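Long-range contacts in stomatin operon partner protein (Pyrococcus horikoshii OT3, PDB 3WWV), which is a membrane-bound serine protease that cleaves near hydrophobic or aromatic residues and degrades a stomatin homologue in vitro, represented here by its C-terminal OB-fold domain: residues R37-G42 / T59-R64; T5-M10 / V53-L58. All coordinates share one frame; numbering follows the deposited sequence.

Interaction 1 (R37-G42 / T59-R64)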
loop_
_atom_site.group_PDB
_atom_site.type_symbol
_atom_site.label_atom_id
_atom_site.label_comp_id
_atom_site.label_asym_id
_atom_site.label_seq_id
_atom_site.Cartn_x
_atom_site.Cartn_y
_atom_site.Cartn_z
ATOM N N ARG A 37 11.327 -5.703 -0.118
ATOM C CA ARG A 37 11.554 -5.740 -1.560
ATOM C C ARG A 37 10.698 -4.641 -2.189
ATOM O O ARG A 37 9.509 -4.560 -1.907
ATOM C CB ARG A 37 11.153 -7.125 -2.095
ATOM C CG ARG A 37 11.440 -7.378 -3.564
ATOM C CD ARG A 37 11.354 -8.863 -3.914
ATOM N NE ARG A 37 9.979 -9.365 -4.044
ATOM C CZ ARG A 37 9.466 -10.409 -3.377
ATOM N NH1 ARG A 37 10.190 -11.106 -2.505
ATOM N NH2 ARG A 37 8.209 -10.765 -3.593
ATOM N N SER A 38 11.290 -3.778 -3.006
ATOM C CA SER A 38 10.500 -2.750 -3.673
ATOM C C SER A 38 9.686 -3.382 -4.788
ATOM O O SER A 38 10.196 -4.228 -5.518
ATOM C CB SER A 38 11.374 -1.632 -4.221
ATOM O OG SER A 38 12.277 -2.133 -5.178
ATOM N N LYS A 39 8.422 -2.978 -4.906
ATOM C CA LYS A 39 7.521 -3.593 -5.882
ATOM C C LYS A 39 7.898 -3.332 -7.342
ATOM O O LYS A 39 7.855 -4.251 -8.151
ATOM C CB LYS A 39 6.072 -3.189 -5.645
ATOM C CG LYS A 39 5.097 -4.079 -6.408
ATOM C CD LYS A 39 3.655 -3.728 -6.123
ATOM C CE LYS A 39 2.756 -4.417 -7.129
ATOM N NZ LYS A 39 2.544 -5.852 -6.809
ATOM N N PHE A 40 8.260 -2.095 -7.679
ATOM C CA PHE A 40 8.563 -1.761 -9.077
ATOM C C PHE A 40 9.980 -1.269 -9.242
ATOM O O PHE A 40 10.694 -1.727 -10.142
ATOM C CB PHE A 40 7.666 -0.643 -9.607
ATOM C CG PHE A 40 6.225 -0.815 -9.298
ATOM C CD1 PHE A 40 5.429 -1.633 -10.088
ATOM C CD2 PHE A 40 5.652 -0.121 -8.239
ATOM C CE1 PHE A 40 4.084 -1.774 -9.812
ATOM C CE2 PHE A 40 4.309 -0.252 -7.963
ATOM C CZ PHE A 40 3.528 -1.084 -8.744
ATOM N N ASN A 41 10.343 -0.300 -8.390
ATOM C CA ASN A 41 11.626 0.403 -8.441
ATOM C C ASN A 41 12.812 -0.541 -8.397
ATOM O O ASN A 41 12.795 -1.532 -7.677
ATOM C CB ASN A 41 11.743 1.415 -7.293
ATOM C CG ASN A 41 10.988 2.715 -7.558
ATOM O OD1 ASN A 41 10.958 3.606 -6.701
ATOM N ND2 ASN A 41 10.379 2.835 -8.740
ATOM N N GLY A 42 13.838 -0.227 -9.175
ATOM C CA GLY A 42 15.071 -1.000 -9.158
ATOM C C GLY A 42 15.882 -0.767 -7.891
ATOM O O GLY A 42 16.669 -1.641 -7.502
ATOM N N THR A 59 8.836 -11.377 3.890
ATOM C CA THR A 59 9.411 -10.242 3.166
ATOM C C THR A 59 8.322 -9.202 2.867
ATOM O O THR A 59 7.312 -9.517 2.234
ATOM C CB THR A 59 10.100 -10.695 1.853
ATOM O OG1 THR A 59 11.110 -11.668 2.150
ATOM C CG2 THR A 59 10.753 -9.523 1.124
ATOM N N LEU A 60 8.528 -7.972 3.329
ATOM C CA LEU A 60 7.586 -6.872 3.053
ATOM C C LEU A 60 7.791 -6.306 1.651
ATOM O O LEU A 60 8.921 -6.065 1.234
ATOM C CB LEU A 60 7.735 -5.755 4.089
ATOM C CG LEU A 60 7.606 -6.159 5.548
ATOM C CD1 LEU A 60 7.782 -4.947 6.451
ATOM C CD2 LEU A 60 6.267 -6.828 5.806
ATOM N N ILE A 61 6.692 -6.107 0.927
ATOM C CA ILE A 61 6.731 -5.489 -0.401
ATOM C C ILE A 61 6.299 -4.049 -0.240
ATOM O O ILE A 61 5.279 -3.759 0.385
ATOM C CB ILE A 61 5.876 -6.270 -1.414
ATOM C CG1 ILE A 61 6.484 -7.667 -1.592
ATOM C CG2 ILE A 61 5.815 -5.565 -2.772
ATOM C CD1 ILE A 61 5.465 -8.721 -1.940
ATOM N N VAL A 62 7.112 -3.141 -0.767
ATOM C CA VAL A 62 7.006 -1.725 -0.450
ATOM C C VAL A 62 7.133 -0.917 -1.729
ATOM O O VAL A 62 7.735 -1.385 -2.706
ATOM C CB VAL A 62 8.100 -1.276 0.551
ATOM C CG1 VAL A 62 8.043 -2.078 1.846
ATOM C CG2 VAL A 62 9.489 -1.386 -0.051
ATOM N N VAL A 63 6.537 0.271 -1.723
ATOM C CA VAL A 63 6.821 1.324 -2.707
ATOM C C VAL A 63 7.391 2.499 -1.915
ATOM O O VAL A 63 7.160 2.585 -0.703
ATOM C CB VAL A 63 5.556 1.774 -3.502
ATOM C CG1 VAL A 63 5.012 0.625 -4.352
ATOM C CG2 VAL A 63 4.467 2.317 -2.583
ATOM N N ARG A 64 8.133 3.400 -2.557
ATOM C CA ARG A 64 8.524 4.609 -1.831
ATOM C C ARG A 64 7.310 5.471 -1.575
ATOM O O ARG A 64 6.383 5.517 -2.383
ATOM C CB ARG A 64 9.650 5.427 -2.481
ATOM C CG ARG A 64 9.733 5.429 -3.992
ATOM C CD ARG A 64 10.587 6.602 -4.479
ATOM N NE ARG A 64 11.756 6.862 -3.651
ATOM C CZ ARG A 64 12.985 6.427 -3.919
ATOM N NH1 ARG A 64 13.232 5.708 -4.999
ATOM N NH2 ARG A 64 13.973 6.714 -3.094
HETATM O O HOH W 1 8.427 2.687 -5.363
#
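R37 sets its CG anti to the backbone N (chi1 -175°), and a bend at chi3 (77°) places NE off the line of the extended chain; the guanidinium lies beside I61. I61 holds CG1 anti to its carbonyl carbon (chi1 -64°), and this CG1 lies over one face of the guanidinium. The two side chains run side by side in the same direction, with R37 NH2 3.8 Å from I61 CD1. T59 crosses the arginine at about a right angle, its CG2 4.0 Å from R37 CB. NH2 of R37 also forms a salt bridge with D56.

Underneath, the backbones pair in parallel. R37 reaches the two neighbours of I61: its N donates to L60 O at 2.8 Å, and V62 N donates to R37 O at 3.0 Å. Two residues on, K39 N donates to V62 O at 2.8 Å.

Beyond S38 the chain leaves the strand, and S38 OG, bonded to N41 O, ties the turn together. F40 lies alongside V63, with F40 CE2 3.8 Å from V63 CG1. K39 CG sits over the centre of one face of the F40 ring, and I11 of the second subunit packs on all three residues. Farther on, a water accepts from R64 N at 2.9 Å and weakly donates to N41 OD1.

Strands 32-38 and 59-64 form the one parallel pairing in the 1-2-3-5-4 strand order, the junction of third and fifth strands expected of an OB fold.

Interaction 2 (T5-M10 / V53-L58)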
loop_
_atom_site.group_PDB
_atom_site.type_symbol
_atom_site.label_atom_id
_atom_site.label_comp_id
_atom_site.label_asym_id
_atom_site.label_seq_id
_atom_site.Cartn_x
_atom_site.Cartn_y
_atom_site.Cartn_z
ATOM N N THR A 5 2.925 -13.298 11.905
ATOM C CA THR A 5 2.448 -11.897 11.895
ATOM C C THR A 5 1.815 -11.596 10.531
ATOM O O THR A 5 2.523 -11.403 9.543
ATOM C CB THR A 5 3.583 -10.877 12.177
ATOM O OG1 THR A 5 4.117 -11.094 13.488
ATOM C CG2 THR A 5 3.071 -9.442 12.091
ATOM N N GLY A 6 0.483 -11.559 10.493
ATOM C CA GLY A 6 -0.272 -11.525 9.237
ATOM C C GLY A 6 -0.070 -10.311 8.352
ATOM O O GLY A 6 0.531 -9.319 8.756
ATOM N N LYS A 7 -0.589 -10.405 7.131
ATOM C CA LYS A 7 -0.572 -9.303 6.167
ATOM C C LYS A 7 -1.337 -8.081 6.669
ATOM O O LYS A 7 -0.950 -6.938 6.414
ATOM C CB LYS A 7 -1.158 -9.758 4.832
ATOM C CG LYS A 7 -0.290 -10.731 4.059
ATOM C CD LYS A 7 -0.791 -10.853 2.634
ATOM C CE LYS A 7 -0.021 -11.915 1.869
ATOM N NZ LYS A 7 -0.493 -12.005 0.459
ATOM N N GLU A 8 -2.420 -8.337 7.391
ATOM C CA GLU A 8 -3.307 -7.289 7.852
ATOM C C GLU A 8 -2.598 -6.319 8.795
ATOM O O GLU A 8 -2.905 -5.132 8.814
ATOM C CB GLU A 8 -4.528 -7.909 8.524
ATOM C CG GLU A 8 -5.677 -6.933 8.708
ATOM C CD GLU A 8 -7.005 -7.619 8.974
ATOM O OE1 GLU A 8 -7.953 -6.911 9.374
ATOM O OE2 GLU A 8 -7.107 -8.854 8.779
ATOM N N GLU A 9 -1.646 -6.830 9.564
ATOM C CA GLU A 9 -0.940 -6.030 10.553
ATOM C C GLU A 9 0.071 -5.105 9.891
ATOM O O GLU A 9 0.302 -3.999 10.369
ATOM C CB GLU A 9 -0.224 -6.929 11.568
ATOM C CG GLU A 9 -1.066 -8.075 12.108
ATOM C CD GLU A 9 -0.302 -8.951 13.090
ATOM O OE1 GLU A 9 -0.242 -10.180 12.865
ATOM O OE2 GLU A 9 0.250 -8.414 14.080
ATOM N N MET A 10 0.668 -5.557 8.792
ATOM C CA MET A 10 1.799 -4.843 8.183
ATOM C C MET A 10 1.415 -3.919 7.030
ATOM O O MET A 10 2.042 -2.875 6.840
ATOM C CB MET A 10 2.881 -5.823 7.698
ATOM C CG MET A 10 3.445 -6.756 8.762
ATOM S SD MET A 10 4.007 -5.864 10.212
ATOM C CE MET A 10 5.416 -4.953 9.576
ATOM N N VAL A 53 2.862 -2.423 1.019
ATOM C CA VAL A 53 1.702 -2.662 0.142
ATOM C C VAL A 53 1.272 -4.126 0.057
ATOM O O VAL A 53 0.130 -4.424 -0.330
ATOM C CB VAL A 53 1.891 -2.078 -1.286
ATOM C CG1 VAL A 53 2.060 -0.562 -1.228
ATOM C CG2 VAL A 53 3.069 -2.723 -2.011
ATOM N N ASP A 54 2.179 -5.035 0.415
ATOM C CA ASP A 54 1.910 -6.479 0.385
ATOM C C ASP A 54 2.953 -7.211 1.211
ATOM O O ASP A 54 3.869 -6.596 1.747
ATOM C CB ASP A 54 1.940 -7.002 -1.056
ATOM C CG ASP A 54 1.161 -8.291 -1.239
ATOM O OD1 ASP A 54 0.528 -8.800 -0.281
ATOM O OD2 ASP A 54 1.182 -8.807 -2.370
ATOM N N MET A 55 2.809 -8.529 1.303
ATOM C CA MET A 55 3.761 -9.366 2.018
ATOM C C MET A 55 3.953 -10.693 1.300
ATOM O O MET A 55 2.996 -11.297 0.828
ATOM C CB MET A 55 3.292 -9.615 3.445
ATOM C CG MET A 55 4.411 -9.549 4.460
ATOM S SD MET A 55 3.879 -10.001 6.115
ATOM C CE MET A 55 2.498 -8.903 6.303
ATOM N N ASP A 56 5.207 -11.125 1.232
ATOM C CA ASP A 56 5.614 -12.366 0.596
ATOM C C ASP A 56 6.372 -13.176 1.640
ATOM O O ASP A 56 7.566 -12.950 1.866
ATOM C CB ASP A 56 6.544 -12.048 -0.578
ATOM C CG ASP A 56 6.736 -13.225 -1.520
ATOM O OD1 ASP A 56 6.003 -14.237 -1.410
ATOM O OD2 ASP A 56 7.618 -13.119 -2.393
ATOM N N GLY A 57 5.687 -14.118 2.280
ATOM C CA GLY A 57 6.267 -14.814 3.421
ATOM C C GLY A 57 6.577 -13.790 4.495
ATOM O O GLY A 57 5.693 -13.060 4.920
ATOM N N LEU A 58 7.838 -13.716 4.898
ATOM C CA LEU A 58 8.300 -12.728 5.864
ATOM C C LEU A 58 8.963 -11.503 5.210
ATOM O O LEU A 58 9.584 -10.681 5.898
ATOM C CB LEU A 58 9.264 -13.386 6.865
ATOM C CG LEU A 58 8.709 -14.512 7.744
ATOM C CD1 LEU A 58 9.838 -15.206 8.490
ATOM C CD2 LEU A 58 7.640 -13.999 8.711
HETATM O O HOH W 2 -1.921 -10.392 -0.957
#
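Two carboxylates are the flat groups here: that of D54 turns OD1 to K7, while that of E9 is met at OE1 by G6 N from above its plane, 37° out of it. The E9 bond, 2.8 Å from G6 N to OE1, lies within the short, weakly bonded helix 7-10 and the turn leading into it. This N-terminal piece packs against strand 49-56 of the OB fold, beside a classic beta bulge at V53 and D54, which both face I61.

M55 supplies most of the apolar contact. Its side chain and that of K7 run antiparallel, side by side, K7 CG 3.8 Å from M55 CB. The exact place of M55 CE is doubtful, since it sits too close to the K7 backbone, but M55 SD lies 3.9 Å from T5 O. L60 packs against both M10 and M55.

F40 of the second subunit lies against K7, and K39 of that subunit against D54. The K7 chain is extended beyond CG and carries NZ to a weak salt bridge with D54 OD1, 3.4 Å away. A water bridges the pair, accepting from K7 NZ at 2.6 Å and donating to D54 OD1 at 3.0 Å.

Overall arrangement
Both contacts are partly buried, but interaction 1 sits nearer the middle of the chain and buries almost twice the surface of interaction 2. The first joins two strands of the sheet through regular backbone bonding; the second lays the N-terminal helical turn on the sheet with no backbone-to-backbone hydrogen bond, through a methionine, a weak, water-bridged ion pair and a few backbone oxygens. Strands 59-64 and 49-56 are neighbours, which brings the two together: V53 N lies 2.8 Å from I61 O in a probable hydrogen bond, and I61 CD1 packs 3.8 Å from D56 CB. Each contact also touches the second subunit, residues 39-41 of one copy facing the N-terminal region of the other.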